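Local coordinates for protein N-acetyl-beta-D glucosaminidase (Rhizomucor miehei CAU432, PDB 4ZM6) that probably hydrolyses terminal N-acetylglucosamine residues as a family 3 glycosidase and, through a GCN5-related region that holds acetyl-CoA, acetylates glucosamine, at residues V55-L58 with T59-Q63; H237-K240 with D241-S244; L254-R258 with F259-G263; E271-A274 with V275-T278; F340-W343 with D344-L347. All coordinates share one frame; numbering follows the deposited sequence.

Contact 1 (V55-L58 with T59-Q63); sequences VQKL and THSLQ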
# COMPACT_ATOMS: atom_id res chain seq x y z
N VAL A 55 -12.98 -26.72 35.00
CA VAL A 55 -13.20 -25.44 34.32
C VAL A 55 -14.61 -25.35 33.76
O VAL A 55 -15.26 -24.31 33.87
CB VAL A 55 -12.17 -25.20 33.20
CG1 VAL A 55 -12.38 -23.82 32.57
CG2 VAL A 55 -10.75 -25.32 33.75
N GLN A 56 -15.10 -26.43 33.15
CA GLN A 56 -16.48 -26.48 32.66
C GLN A 56 -17.46 -26.23 33.79
O GLN A 56 -18.46 -25.52 33.61
CB GLN A 56 -16.79 -27.83 32.01
CG GLN A 56 -16.23 -28.01 30.61
CD GLN A 56 -16.93 -29.11 29.83
OE1 GLN A 56 -18.02 -29.55 30.19
NE2 GLN A 56 -16.30 -29.55 28.75
N LYS A 57 -17.18 -26.84 34.94
CA LYS A 57 -17.98 -26.63 36.15
C LYS A 57 -17.88 -25.17 36.59
O LYS A 57 -18.91 -24.52 36.80
CB LYS A 57 -17.49 -27.54 37.27
CG LYS A 57 -18.37 -27.53 38.51
CD LYS A 57 -17.77 -28.37 39.63
CE LYS A 57 -18.71 -28.45 40.82
NZ LYS A 57 -18.33 -29.55 41.75
N LEU A 58 -16.65 -24.68 36.71
CA LEU A 58 -16.38 -23.30 37.14
C LEU A 58 -17.10 -22.27 36.28
O LEU A 58 -17.76 -21.37 36.80
CB LEU A 58 -14.87 -23.03 37.13
CG LEU A 58 -14.37 -21.60 37.39
CD1 LEU A 58 -15.02 -20.99 38.62
CD2 LEU A 58 -12.86 -21.57 37.51
N THR A 59 -16.98 -22.40 34.95
CA THR A 59 -17.64 -21.47 34.03
C THR A 59 -19.16 -21.55 34.14
O THR A 59 -19.84 -20.53 34.13
CB THR A 59 -17.23 -21.73 32.56
OG1 THR A 59 -17.38 -23.13 32.26
CG2 THR A 59 -15.79 -21.30 32.32
N HIS A 60 -19.67 -22.77 34.26
CA HIS A 60 -21.11 -22.99 34.43
C HIS A 60 -21.61 -22.42 35.76
O HIS A 60 -22.69 -21.83 35.82
CB HIS A 60 -21.46 -24.47 34.33
CG HIS A 60 -22.92 -24.73 34.20
ND1 HIS A 60 -23.68 -25.27 35.23
CD2 HIS A 60 -23.78 -24.51 33.18
CE1 HIS A 60 -24.93 -25.37 34.83
NE2 HIS A 60 -25.02 -24.92 33.60
N SER A 61 -20.81 -22.60 36.81
CA SER A 61 -21.14 -22.06 38.14
C SER A 61 -21.36 -20.55 38.08
O SER A 61 -22.40 -20.05 38.53
CB SER A 61 -20.03 -22.38 39.14
OG SER A 61 -19.68 -23.76 39.12
N LEU A 62 -20.39 -19.84 37.50
CA LEU A 62 -20.46 -18.38 37.34
C LEU A 62 -21.67 -18.00 36.50
O LEU A 62 -22.38 -17.03 36.80
CB LEU A 62 -19.20 -17.86 36.65
CG LEU A 62 -17.86 -18.06 37.37
CD1 LEU A 62 -16.70 -17.74 36.45
CD2 LEU A 62 -17.80 -17.22 38.63
N GLN A 63 -21.89 -18.77 35.44
CA GLN A 63 -22.99 -18.53 34.52
C GLN A 63 -24.34 -18.74 35.21
O GLN A 63 -25.28 -17.97 34.99
CB GLN A 63 -22.86 -19.47 33.31
CG GLN A 63 -23.05 -18.80 31.97
CD GLN A 63 -21.99 -17.76 31.65
OE1 GLN A 63 -20.81 -17.95 31.95
NE2 GLN A 63 -22.40 -16.66 31.04
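Ser61 meets the flat carbonyl group of Lys57 in two ways: its backbone N comes in nearly along the C=O axis, while its OG stands above the carbonyl plane, 51° out of it. Lys57 O thus accepts two hydrogen bonds, from Ser61 N at 2.7 Å and from Ser61 OG at 2.6 Å. The hydroxyl gets there because OG lies anti to its own carbonyl carbon, chi1 -50°, which turns it back toward the preceding turn. One residue earlier, Gln56 O accepts from His60 N at 3.1 Å.

Thr59 carries the other hydroxyl of this turn. Its OG1 lies 2.9 Å from Val55 O and equally far from Gln56 O, but it is hydrogen-bonded to Leu125 O and has a single proton to share, so this buried group joins the helix to a neighbouring part of the chain. On the buried flank, Leu58 and Leu62 approach through their CD1 methyls, 4.3 Å apart, beside a backbone bond from Leu62 N to Leu58 O. A serine hydroxyl folded back on the carbonyl one turn earlier, as Ser61 OG is on Lys57 O, is a familiar feature of alpha-helices, and this one, helix 52-68, is the crossover of a beta-alpha-beta unit between strands 41-44 and 76-79 in a family 3 domain of the TIM-barrel clan.

Contact 2 (H237-K240 with D241-S244); sequences HFNK and DVVS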
# COMPACT_ATOMS: atom_id res chain seq x y z
N HIS A 237 4.53 13.20 23.53
CA HIS A 237 3.99 14.01 22.43
C HIS A 237 2.46 14.05 22.38
O HIS A 237 1.90 14.83 21.62
CB HIS A 237 4.52 13.52 21.08
CG HIS A 237 5.98 13.77 20.86
ND1 HIS A 237 6.94 12.79 21.01
CD2 HIS A 237 6.64 14.89 20.48
CE1 HIS A 237 8.13 13.30 20.74
NE2 HIS A 237 7.98 14.57 20.42
N PHE A 238 1.79 13.21 23.17
CA PHE A 238 0.33 13.19 23.26
C PHE A 238 -0.15 13.63 24.64
O PHE A 238 -0.98 14.53 24.77
CB PHE A 238 -0.21 11.79 22.96
CG PHE A 238 0.07 11.31 21.56
CD1 PHE A 238 1.33 10.86 21.20
CD2 PHE A 238 -0.94 11.30 20.61
CE1 PHE A 238 1.59 10.42 19.92
CE2 PHE A 238 -0.69 10.86 19.32
CZ PHE A 238 0.57 10.42 18.97
N ASN A 239 0.35 12.96 25.68
CA ASN A 239 0.05 13.30 27.06
C ASN A 239 1.20 12.88 27.97
O ASN A 239 1.45 11.68 28.16
CB ASN A 239 -1.25 12.63 27.51
CG ASN A 239 -1.66 13.01 28.92
OD1 ASN A 239 -0.82 13.13 29.82
ND2 ASN A 239 -2.96 13.20 29.13
N LYS A 240 1.88 13.88 28.54
CA LYS A 240 3.05 13.65 29.38
C LYS A 240 2.71 13.54 30.87
O LYS A 240 3.58 13.24 31.69
CB LYS A 240 4.09 14.76 29.15
CG LYS A 240 3.73 16.11 29.76
CD LYS A 240 4.40 17.26 29.03
CE LYS A 240 3.67 17.62 27.75
NZ LYS A 240 4.22 18.85 27.12
N ASP A 241 1.45 13.78 31.23
CA ASP A 241 1.01 13.68 32.62
C ASP A 241 0.64 12.25 33.01
O ASP A 241 1.03 11.79 34.09
CB ASP A 241 -0.20 14.60 32.87
CG ASP A 241 0.13 16.07 32.65
OD1 ASP A 241 1.31 16.47 32.80
OD2 ASP A 241 -0.80 16.84 32.32
N VAL A 242 -0.09 11.56 32.15
CA VAL A 242 -0.61 10.23 32.49
C VAL A 242 -0.42 9.18 31.41
O VAL A 242 -0.19 9.49 30.24
CB VAL A 242 -2.11 10.28 32.86
CG1 VAL A 242 -2.28 10.93 34.23
CG2 VAL A 242 -2.91 11.01 31.80
N VAL A 243 -0.56 7.93 31.83
CA VAL A 243 -0.29 6.77 30.99
C VAL A 243 -1.41 6.57 29.96
O VAL A 243 -2.56 6.97 30.18
CB VAL A 243 -0.06 5.52 31.89
CG1 VAL A 243 -1.34 4.70 32.08
CG2 VAL A 243 1.07 4.66 31.35
N SER A 244 -1.07 5.95 28.82
CA SER A 244 -1.96 5.88 27.65
C SER A 244 -3.40 5.42 27.91
O SER A 244 -4.34 5.93 27.30
CB SER A 244 -1.34 4.98 26.58
OG SER A 244 -1.00 3.71 27.11
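Asn239 folds its side chain over the backbone of Asp241 and Val242, closing an Asx turn in the loop that runs from strand 227-230 to helix 251-258. The path from CB is set by the first torsion: with CG opposite the backbone N, chi1 -177°, the amide is carried toward Asp241 and Val242. CG then passes the CG2 methyl of Val242 at 3.7 Å.

Beyond it the two branches part. OD1 is the acceptor of the turn and takes two hydrogen bonds at once. Asp241 N, two residues on, lies 2.8 Å from Asn239 OD1 and close to the line of the side-chain C=O, although its N-H is bent, at 133°. Val242 N reaches the same OD1 at 2.9 Å with a straighter N-H but from above the amide's carbonyl plane, 43° out of it. Two backbone N-H groups of a loop with no regular structure are thereby satisfied by a single oxygen.

The other branch, ND2, hydrogen-bonds the carboxylate of Glu249, which fixes the rotation of the amide and ties the turn to the chain just ahead of helix 251-258. Asp241 and Lys240 face solvent here, their charged ends well separated. On its way to Glu249, Asn239 ND2 brushes the CG2 methyl of Val242 at 3.5 Å.

Contact 3 (L254-R258 with F259-G263); sequences LLRRR and FGYKG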
# COMPACT_ATOMS: atom_id res chain seq x y z
N LEU A 254 -7.50 9.48 19.32
CA LEU A 254 -6.77 8.69 18.34
C LEU A 254 -7.58 7.49 17.88
O LEU A 254 -7.86 7.33 16.69
CB LEU A 254 -5.43 8.25 18.93
CG LEU A 254 -4.37 7.86 17.90
CD1 LEU A 254 -3.96 9.06 17.05
CD2 LEU A 254 -3.16 7.26 18.61
N LEU A 255 -7.97 6.65 18.83
CA LEU A 255 -8.66 5.40 18.50
C LEU A 255 -10.10 5.65 18.04
O LEU A 255 -10.53 5.10 17.03
CB LEU A 255 -8.63 4.45 19.70
CG LEU A 255 -8.98 2.99 19.43
CD1 LEU A 255 -8.16 2.44 18.27
CD2 LEU A 255 -8.77 2.15 20.68
N ARG A 256 -10.81 6.50 18.76
CA ARG A 256 -12.23 6.75 18.48
C ARG A 256 -12.42 7.76 17.35
O ARG A 256 -13.12 7.48 16.38
CB ARG A 256 -12.95 7.22 19.75
CG ARG A 256 -14.46 7.08 19.70
CD ARG A 256 -14.91 5.63 19.70
NE ARG A 256 -14.96 5.05 21.03
CZ ARG A 256 -15.16 3.76 21.28
NH1 ARG A 256 -15.29 2.89 20.28
NH2 ARG A 256 -15.20 3.32 22.53
N ARG A 257 -11.80 8.93 17.47
CA ARG A 257 -11.98 9.99 16.48
C ARG A 257 -11.19 9.74 15.19
O ARG A 257 -11.78 9.44 14.15
CB ARG A 257 -11.65 11.36 17.09
CG ARG A 257 -11.66 12.52 16.09
CD ARG A 257 -12.21 13.82 16.68
NE ARG A 257 -11.75 14.08 18.05
CZ ARG A 257 -12.54 14.23 19.11
NH1 ARG A 257 -13.86 14.14 19.02
NH2 ARG A 257 -11.99 14.46 20.30
N ARG A 258 -9.86 9.85 15.25
CA ARG A 258 -9.00 9.67 14.06
C ARG A 258 -9.29 8.37 13.31
O ARG A 258 -9.68 8.40 12.15
CB ARG A 258 -7.52 9.73 14.46
CG ARG A 258 -6.55 9.17 13.42
CD ARG A 258 -5.54 10.21 12.94
NE ARG A 258 -4.73 9.72 11.82
CZ ARG A 258 -3.72 8.85 11.92
NH1 ARG A 258 -3.38 8.32 13.09
NH2 ARG A 258 -3.05 8.50 10.83
N PHE A 259 -9.09 7.23 13.97
CA PHE A 259 -9.29 5.93 13.33
C PHE A 259 -10.77 5.57 13.13
O PHE A 259 -11.09 4.72 12.31
CB PHE A 259 -8.58 4.81 14.10
CG PHE A 259 -7.09 4.78 13.87
CD1 PHE A 259 -6.58 4.54 12.60
CD2 PHE A 259 -6.21 4.99 14.92
CE1 PHE A 259 -5.21 4.52 12.38
CE2 PHE A 259 -4.84 4.96 14.70
CZ PHE A 259 -4.34 4.73 13.43
N GLY A 260 -11.66 6.22 13.88
CA GLY A 260 -13.09 6.01 13.70
C GLY A 260 -13.56 4.64 14.14
O GLY A 260 -14.50 4.09 13.56
N TYR A 261 -12.92 4.08 15.16
CA TYR A 261 -13.24 2.74 15.64
C TYR A 261 -14.57 2.75 16.40
O TYR A 261 -14.75 3.54 17.33
CB TYR A 261 -12.11 2.19 16.52
CG TYR A 261 -12.32 0.77 17.01
CD1 TYR A 261 -12.55 -0.27 16.11
CD2 TYR A 261 -12.29 0.46 18.37
CE1 TYR A 261 -12.74 -1.57 16.55
CE2 TYR A 261 -12.48 -0.84 18.82
CZ TYR A 261 -12.71 -1.85 17.90
OH TYR A 261 -12.91 -3.14 18.34
N LYS A 262 -15.49 1.88 15.99
CA LYS A 262 -16.83 1.81 16.58
C LYS A 262 -16.99 0.73 17.65
O LYS A 262 -18.01 0.69 18.33
CB LYS A 262 -17.87 1.55 15.49
CG LYS A 262 -17.84 2.53 14.32
CD LYS A 262 -18.04 3.97 14.77
CE LYS A 262 -18.48 4.86 13.62
NZ LYS A 262 -17.61 4.69 12.41
N GLY A 263 -15.99 -0.13 17.81
CA GLY A 263 -16.08 -1.28 18.72
C GLY A 263 -15.75 -0.97 20.17
O GLY A 263 -15.65 0.18 20.57
O HOH W 1 -15.84 6.48 16.29
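Arg256 reaches forward from the C-terminal end of helix 251-258 to grip the chain that leaves it, where Gly260, with positive phi, ends the helical path and a wider pi-type turn closes the last residues. Its guanidinium offers one edge to two backbone oxygens: NH1 donates to Gly263 O at 2.7 Å, almost straight, and to Tyr261 O at 3.1 Å. Both acceptors lie in or near the guanidinium plane. Bends at chi2 and chi3 curl the arginine chain round to this position, and NH2 is held in turn by a salt bridge to Asp294.

Backbone bonds close the same exit, with spans longer than the four residues of an alpha-helix. Phe259 N bonds Leu254 O at 3.0 Å, five residues back, and Tyr261 N bonds Leu255 O at 3.2 Å, six back. A water joins Arg256 O to Tyr261 O, the latter bond being weak.

Further out, Arg258 and Phe259 run side by side, with CG of the arginine over one ring face and an off-centre cation-pi contact of 4.9 Å from Arg258 CZ to the ring centroid of Phe259. That guanidinium is positioned by salt bridges to Asp206 and to Asp542 of the second subunit, so the helix end also belongs to the dimer interface. Just before strand 264-267, Gly263 N sits 3.5 Å above the plane of the Tyr261 ring, over its centre.

Contact 4 (E271-A274 with V275-T278); sequences EMDA and VKET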
# COMPACT_ATOMS: atom_id res chain seq x y z
N GLU A 271 -4.10 -3.13 37.66
CA GLU A 271 -3.34 -3.42 38.87
C GLU A 271 -1.83 -3.54 38.63
O GLU A 271 -1.07 -3.79 39.57
CB GLU A 271 -3.86 -4.70 39.53
CG GLU A 271 -5.29 -4.58 40.04
CD GLU A 271 -5.71 -5.73 40.93
OE1 GLU A 271 -4.84 -6.52 41.35
OE2 GLU A 271 -6.93 -5.85 41.21
N MET A 272 -1.40 -3.36 37.38
CA MET A 272 0.03 -3.31 37.08
C MET A 272 0.60 -2.02 37.66
O MET A 272 -0.14 -1.04 37.86
CB MET A 272 0.27 -3.36 35.57
CG MET A 272 -0.21 -4.65 34.91
SD MET A 272 -0.59 -4.45 33.16
CE MET A 272 1.03 -4.68 32.42
N ASP A 273 1.90 -2.01 37.93
CA ASP A 273 2.53 -0.87 38.60
C ASP A 273 2.50 0.41 37.75
O ASP A 273 2.52 1.51 38.29
CB ASP A 273 3.97 -1.20 39.01
CG ASP A 273 4.04 -2.24 40.13
OD1 ASP A 273 3.13 -2.27 40.99
OD2 ASP A 273 5.02 -3.01 40.16
N ALA A 274 2.46 0.25 36.43
CA ALA A 274 2.39 1.39 35.52
C ALA A 274 1.17 2.30 35.75
O ALA A 274 1.22 3.48 35.44
CB ALA A 274 2.41 0.91 34.07
N VAL A 275 0.08 1.74 36.28
CA VAL A 275 -1.09 2.54 36.64
C VAL A 275 -1.41 2.51 38.14
O VAL A 275 -2.09 3.41 38.63
CB VAL A 275 -2.34 2.11 35.85
CG1 VAL A 275 -3.06 0.97 36.55
CG2 VAL A 275 -3.30 3.28 35.67
N LYS A 276 -0.96 1.48 38.85
CA LYS A 276 -1.19 1.39 40.30
C LYS A 276 -0.24 2.32 41.07
O LYS A 276 -0.60 2.84 42.13
CB LYS A 276 -1.03 -0.05 40.80
CG LYS A 276 -1.28 -0.24 42.29
CD LYS A 276 -1.15 -1.69 42.73
CE LYS A 276 0.29 -2.19 42.61
NZ LYS A 276 0.48 -3.53 43.22
N GLU A 277 0.97 2.51 40.55
CA GLU A 277 1.98 3.37 41.18
C GLU A 277 2.02 4.78 40.59
O GLU A 277 2.89 5.57 40.96
CB GLU A 277 3.37 2.72 41.10
CG GLU A 277 3.43 1.25 41.49
CD GLU A 277 2.98 0.97 42.92
OE1 GLU A 277 3.84 0.70 43.78
OE2 GLU A 277 1.76 1.03 43.18
N THR A 278 1.10 5.10 39.67
CA THR A 278 0.90 6.47 39.20
C THR A 278 -0.34 7.07 39.85
O THR A 278 -0.32 8.20 40.32
CB THR A 278 0.74 6.56 37.67
OG1 THR A 278 -0.40 5.79 37.25
CG2 THR A 278 2.00 6.05 36.96
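Asp273 with Lys276 and Glu277 forms a local contact along a single helical turn, residues 273-276, in the connection that follows strand 264-267 and leads to helix 281-291. Met272 is the N-cap residue and contributes its backbone: Met272 O accepts both from Lys276 N at 2.8 Å and from Val275 N at 3.2 Å. Asp273 O continues the turn by accepting from Glu277 N at 2.9 Å.

Outside this backbone core the charged side chains lie alongside one another. Lys276 runs extended until chi3, where a turn to 67° carries CE to within 3.3 Å of Asp273 OD1; the salt bridge from its NZ to that oxygen is long, 3.7 Å. Glu277 also lies alongside Asp273, its CG 3.5 Å from Asp273 CB, and its carboxylate comes near that of Asp273, a like-charge approach that the nearby lysine would probably soften. Met272 turns away to pack on loop residues His192 and His232, while Glu271 OE1 is hydrogen-bonded to Thr301 OG1. An acidic residue in the first turn suits the N-terminal end of a helix, whose dipole would probably favour it, here in a one-turn helix after strand 264-267 in the TIM-barrel-clan domain.

Contact 5 (F340-W343 with D344-L347); sequences FLNW and DDVL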
# COMPACT_ATOMS: atom_id res chain seq x y z
N PHE A 340 -21.91 -12.69 20.32
CA PHE A 340 -21.29 -13.95 20.76
C PHE A 340 -22.09 -14.76 21.79
O PHE A 340 -21.86 -15.96 21.92
CB PHE A 340 -19.90 -13.66 21.33
CG PHE A 340 -18.89 -13.22 20.31
CD1 PHE A 340 -18.19 -14.15 19.56
CD2 PHE A 340 -18.63 -11.87 20.12
CE1 PHE A 340 -17.26 -13.75 18.63
CE2 PHE A 340 -17.70 -11.46 19.19
CZ PHE A 340 -17.01 -12.40 18.44
N LEU A 341 -23.00 -14.12 22.52
CA LEU A 341 -23.59 -14.74 23.72
C LEU A 341 -25.10 -14.94 23.61
O LEU A 341 -25.83 -14.07 23.16
CB LEU A 341 -23.27 -13.89 24.96
CG LEU A 341 -21.80 -13.50 25.15
CD1 LEU A 341 -21.63 -12.61 26.37
CD2 LEU A 341 -20.91 -14.72 25.26
N ASN A 342 -25.55 -16.12 24.03
CA ASN A 342 -26.97 -16.40 24.21
C ASN A 342 -27.15 -17.45 25.31
O ASN A 342 -26.36 -18.38 25.41
CB ASN A 342 -27.62 -16.85 22.89
CG ASN A 342 -27.30 -18.29 22.54
OD1 ASN A 342 -27.91 -19.22 23.07
ND2 ASN A 342 -26.35 -18.48 21.64
N TRP A 343 -28.19 -17.28 26.12
CA TRP A 343 -28.34 -18.06 27.35
C TRP A 343 -28.38 -19.58 27.16
O TRP A 343 -27.84 -20.31 27.99
CB TRP A 343 -29.58 -17.60 28.13
CG TRP A 343 -29.35 -16.34 28.90
CD1 TRP A 343 -29.92 -15.12 28.69
CD2 TRP A 343 -28.46 -16.18 30.02
NE1 TRP A 343 -29.45 -14.21 29.61
CE2 TRP A 343 -28.55 -14.83 30.43
CE3 TRP A 343 -27.60 -17.04 30.70
CZ2 TRP A 343 -27.82 -14.33 31.51
CZ3 TRP A 343 -26.87 -16.54 31.78
CH2 TRP A 343 -26.99 -15.20 32.17
N ASP A 344 -28.99 -20.04 26.07
CA ASP A 344 -29.19 -21.47 25.85
C ASP A 344 -27.88 -22.25 25.85
O ASP A 344 -27.61 -23.01 26.78
CB ASP A 344 -29.96 -21.73 24.55
CG ASP A 344 -31.40 -21.23 24.61
OD1 ASP A 344 -31.60 -20.03 24.90
OD2 ASP A 344 -32.32 -22.03 24.35
N ASP A 345 -27.05 -22.03 24.82
CA ASP A 345 -25.79 -22.79 24.68
C ASP A 345 -24.68 -22.34 25.64
O ASP A 345 -23.69 -23.04 25.82
CB ASP A 345 -25.29 -22.77 23.22
CG ASP A 345 -25.15 -21.37 22.66
OD1 ASP A 345 -25.25 -20.38 23.42
OD2 ASP A 345 -24.93 -21.25 21.43
N VAL A 346 -24.87 -21.18 26.26
CA VAL A 346 -23.97 -20.70 27.31
C VAL A 346 -24.15 -21.52 28.60
O VAL A 346 -23.19 -21.74 29.34
CB VAL A 346 -24.19 -19.18 27.55
CG1 VAL A 346 -23.57 -18.72 28.86
CG2 VAL A 346 -23.62 -18.37 26.40
N LEU A 347 -25.38 -21.99 28.84
CA LEU A 347 -25.69 -22.84 30.00
C LEU A 347 -25.65 -24.34 29.68
O LEU A 347 -25.27 -25.15 30.53
CB LEU A 347 -27.08 -22.50 30.55
CG LEU A 347 -27.26 -21.10 31.14
CD1 LEU A 347 -28.74 -20.74 31.21
CD2 LEU A 347 -26.61 -21.00 32.51
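Asn342 caps helix 343-348, and its contact with Asp345 forms the polar, solvent-facing side of a turn whose other side, around Trp343, Val346 and Leu347, is packed. On that packed side Leu347 lays its CD1 methyl 3.9 Å from Trp343 CE3, approaching the indole obliquely, and Leu347 N donates to Trp343 O at 3.1 Å. Trp343 is fixed further by NE1, which donates to Lys72 O, and by a cation-pi contact with Arg67. Val346 points back over the start of the helix, with its backbone N bonded to Asn342 O at 3.3 Å, and its side chain rests on Pro74.

The exposed side is looser. With CG placed between the backbone N and the carbonyl carbon, chi1 77°, Asn342 brings OD1 over the first turn, where it accepts a weak N-cap bond of 3.4 Å from Asp345 N. The same amide also donates from its other end, so the two residues are linked twice. Amide and carboxylate meet with their planes 37° apart, the side chains crossing at about a right angle. Asn342 ND2 lies 3.1 Å from Asp345 OD2, meeting it on the syn side, 28° out of the carboxylate plane.

From the N terminus the five contacts come strictly in series, none nested in or crossing another, and each is local to one stretch of chain. Contact 1 lies within the crossover helix 52-68 and closes no loop. Contact 2 closes a turn in the loop entering helix 251-258, and contact 3 closes the exit from that helix toward strand 264-267. Contact 4 forms the short turn after that strand, and contact 5 starts helix 343-348 just after helix 323-340. Space brings distant parts together: contacts 1 and 5, about 13 Å between centres, touch where Gln63 packs on Val346 and Leu347, while Val243 of contact 2 meets the backbone of Ala274 in contact 4.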